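Local structure of stress responsive alpha-beta protein (Jannaschia sp., 3BB5) at residues A[25-30]-A[75-80]. The protein is of unknown function but forms a dimer of ferredoxin-like subunits and belongs to the stress-responsive alpha/beta-barrel family. Numbering follows the deposited sequence. Where two conformers were deposited one is given.
Sequences VMLEPE and YGFLCT
Val25 lies against one face of the Phe77 ring in a CH-pi contact, its CB 3.6 Å from the ring centroid and 18° off the normal, the two side chains side by side and pointing the same way. A beta-branched valine suits the spot, offering CB and both methyls to the broad apolar face that phenylalanine supplies. Phe77 reaches across because chi1 (60°) sets CG between its backbone N and carbonyl carbon, swinging the ring over the neighbouring strand. At the ring edge stands Leu27 CD1, 4.3 Å from Phe77 CE1. Behind them the backbones of Val25 and Phe77 form an antiparallel hydrogen-bonded pair, Val25 N to Phe77 O at 2.9 Å and Phe77 N to Val25 O at 2.8 Å. On the other face, selenomethionine Met26 bends back until SE lies 3.9 Å from Gly76 CA, so close that a CB on Gly76 would run into SE, which suits a residue without a side chain. Helix 34-48 covers the Leu27 and Phe77 face, whereas Met26 meets Val117 of the second subunit. With an alanine at Phe77, a gap would probably open between Val25 and Met42 of that helix. Paired backbone polar atoms let these buried side chains be wholly apolar.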
loop_
_atom_site.group_PDB
_atom_site.type_symbol
_atom_site.label_atom_id
_atom_site.label_comp_id
_atom_site.label_asym_id
_atom_site.label_seq_id
_atom_site.Cartn_x
_atom_site.Cartn_y
_atom_site.Cartn_z
ATOM N N VAL A 25 4.734 1.992 -2.686
ATOM C CA VAL A 25 5.770 1.453 -3.566
ATOM C C VAL A 25 6.237 0.120 -2.969
ATOM O O VAL A 25 6.773 0.106 -1.863
ATOM C CB VAL A 25 6.972 2.456 -3.707
ATOM C CG1 VAL A 25 8.049 1.899 -4.625
ATOM C CG2 VAL A 25 6.474 3.834 -4.171
HETATM N N MSE A 26 5.971 -0.982 -3.687
HETATM C CA MSE A 26 6.396 -2.337 -3.294
HETATM C C MSE A 26 7.563 -2.836 -4.146
HETATM O O MSE A 26 7.555 -2.730 -5.363
HETATM C CB MSE A 26 5.221 -3.310 -3.378
HETATM C CG MSE A 26 3.993 -2.896 -2.543
HETATM SE SE MSE A 26 4.371 -2.689 -0.639
HETATM C CE MSE A 26 5.106 -4.473 -0.280
ATOM N N LEU A 27 8.586 -3.364 -3.488
ATOM C CA LEU A 27 9.873 -3.584 -4.139
ATOM C C LEU A 27 10.141 -5.051 -4.194
ATOM O O LEU A 27 9.810 -5.743 -3.267
ATOM C CB LEU A 27 10.994 -2.887 -3.376
ATOM C CG LEU A 27 10.936 -1.356 -3.293
ATOM C CD1 LEU A 27 11.998 -0.870 -2.280
ATOM C CD2 LEU A 27 11.115 -0.671 -4.671
ATOM N N GLU A 28 10.744 -5.484 -5.304
ATOM C CA GLU A 28 11.189 -6.856 -5.576
ATOM C C GLU A 28 12.748 -6.887 -5.686
ATOM O O GLU A 28 13.300 -6.779 -6.789
ATOM C CB GLU A 28 10.555 -7.284 -6.911
ATOM C CG GLU A 28 10.072 -8.664 -6.992
ATOM C CD GLU A 28 9.606 -9.017 -8.400
ATOM O OE1 GLU A 28 8.666 -8.332 -8.899
ATOM O OE2 GLU A 28 10.179 -9.978 -8.977
ATOM N N PRO A 29 13.465 -6.996 -4.542
ATOM C CA PRO A 29 14.942 -6.976 -4.582
ATOM C C PRO A 29 15.543 -8.059 -5.466
ATOM O O PRO A 29 14.994 -9.160 -5.532
ATOM C CB PRO A 29 15.346 -7.195 -3.116
ATOM C CG PRO A 29 14.168 -6.750 -2.327
ATOM C CD PRO A 29 12.954 -7.104 -3.158
ATOM N N GLU A 30 16.644 -7.744 -6.152
ATOM C CA GLU A 30 17.320 -8.700 -7.007
ATOM C C GLU A 30 18.832 -8.465 -6.962
ATOM O O GLU A 30 19.302 -7.356 -7.250
ATOM C CB GLU A 30 16.792 -8.562 -8.439
ATOM C CG GLU A 30 17.275 -9.632 -9.408
ATOM C CD GLU A 30 16.921 -11.022 -8.951
ATOM O OE1 GLU A 30 15.710 -11.347 -8.895
ATOM O OE2 GLU A 30 17.855 -11.776 -8.618
ATOM N N TYR A 75 9.565 -5.897 0.676
ATOM C CA TYR A 75 9.830 -4.573 1.289
ATOM C C TYR A 75 9.039 -3.489 0.560
ATOM O O TYR A 75 8.831 -3.555 -0.651
ATOM C CB TYR A 75 11.356 -4.245 1.294
ATOM C CG TYR A 75 11.771 -3.234 2.374
ATOM C CD1 TYR A 75 11.729 -1.873 2.129
ATOM C CD2 TYR A 75 12.152 -3.644 3.645
ATOM C CE1 TYR A 75 12.076 -0.961 3.070
ATOM C CE2 TYR A 75 12.495 -2.715 4.619
ATOM C CZ TYR A 75 12.451 -1.374 4.318
ATOM O OH TYR A 75 12.777 -0.423 5.261
ATOM N N GLY A 76 8.566 -2.491 1.300
ATOM C CA GLY A 76 7.821 -1.412 0.672
ATOM C C GLY A 76 7.803 -0.142 1.454
ATOM O O GLY A 76 8.326 -0.056 2.571
ATOM N N PHE A 77 7.244 0.877 0.836
ATOM C CA PHE A 77 7.067 2.144 1.530
ATOM C C PHE A 77 5.815 2.866 1.113
ATOM O O PHE A 77 5.171 2.466 0.175
ATOM C CB PHE A 77 8.325 3.026 1.456
ATOM C CG PHE A 77 8.764 3.411 0.061
ATOM C CD1 PHE A 77 9.643 2.627 -0.634
ATOM C CD2 PHE A 77 8.369 4.616 -0.501
ATOM C CE1 PHE A 77 10.102 3.014 -1.882
ATOM C CE2 PHE A 77 8.796 5.003 -1.729
ATOM C CZ PHE A 77 9.675 4.209 -2.427
ATOM N N LEU A 78 5.462 3.879 1.905
ATOM C CA LEU A 78 4.249 4.681 1.766
ATOM C C LEU A 78 4.590 6.170 1.933
ATOM O O LEU A 78 5.200 6.554 2.940
ATOM C CB LEU A 78 3.211 4.304 2.825
ATOM C CG LEU A 78 1.831 4.911 2.512
ATOM C CD1 LEU A 78 1.013 4.019 1.489
ATOM C CD2 LEU A 78 1.018 5.195 3.776
ATOM N N CYS A 79 4.206 6.985 0.944
ATOM C CA CYS A 79 4.150 8.427 1.102
ATOM C C CYS A 79 2.725 8.874 1.054
ATOM O O CYS A 79 1.990 8.480 0.173
ATOM C CB CYS A 79 4.888 9.160 -0.012
ATOM S SG CYS A 79 6.435 8.494 -0.289
ATOM N N THR A 80 2.360 9.723 1.998
ATOM C CA THR A 80 1.075 10.382 2.017
ATOM C C THR A 80 1.298 11.821 1.518
ATOM O O THR A 80 2.079 12.529 2.108
ATOM C CB THR A 80 0.515 10.381 3.460
ATOM O OG1 THR A 80 0.339 9.023 3.889
ATOM C CG2 THR A 80 -0.812 11.129 3.557
#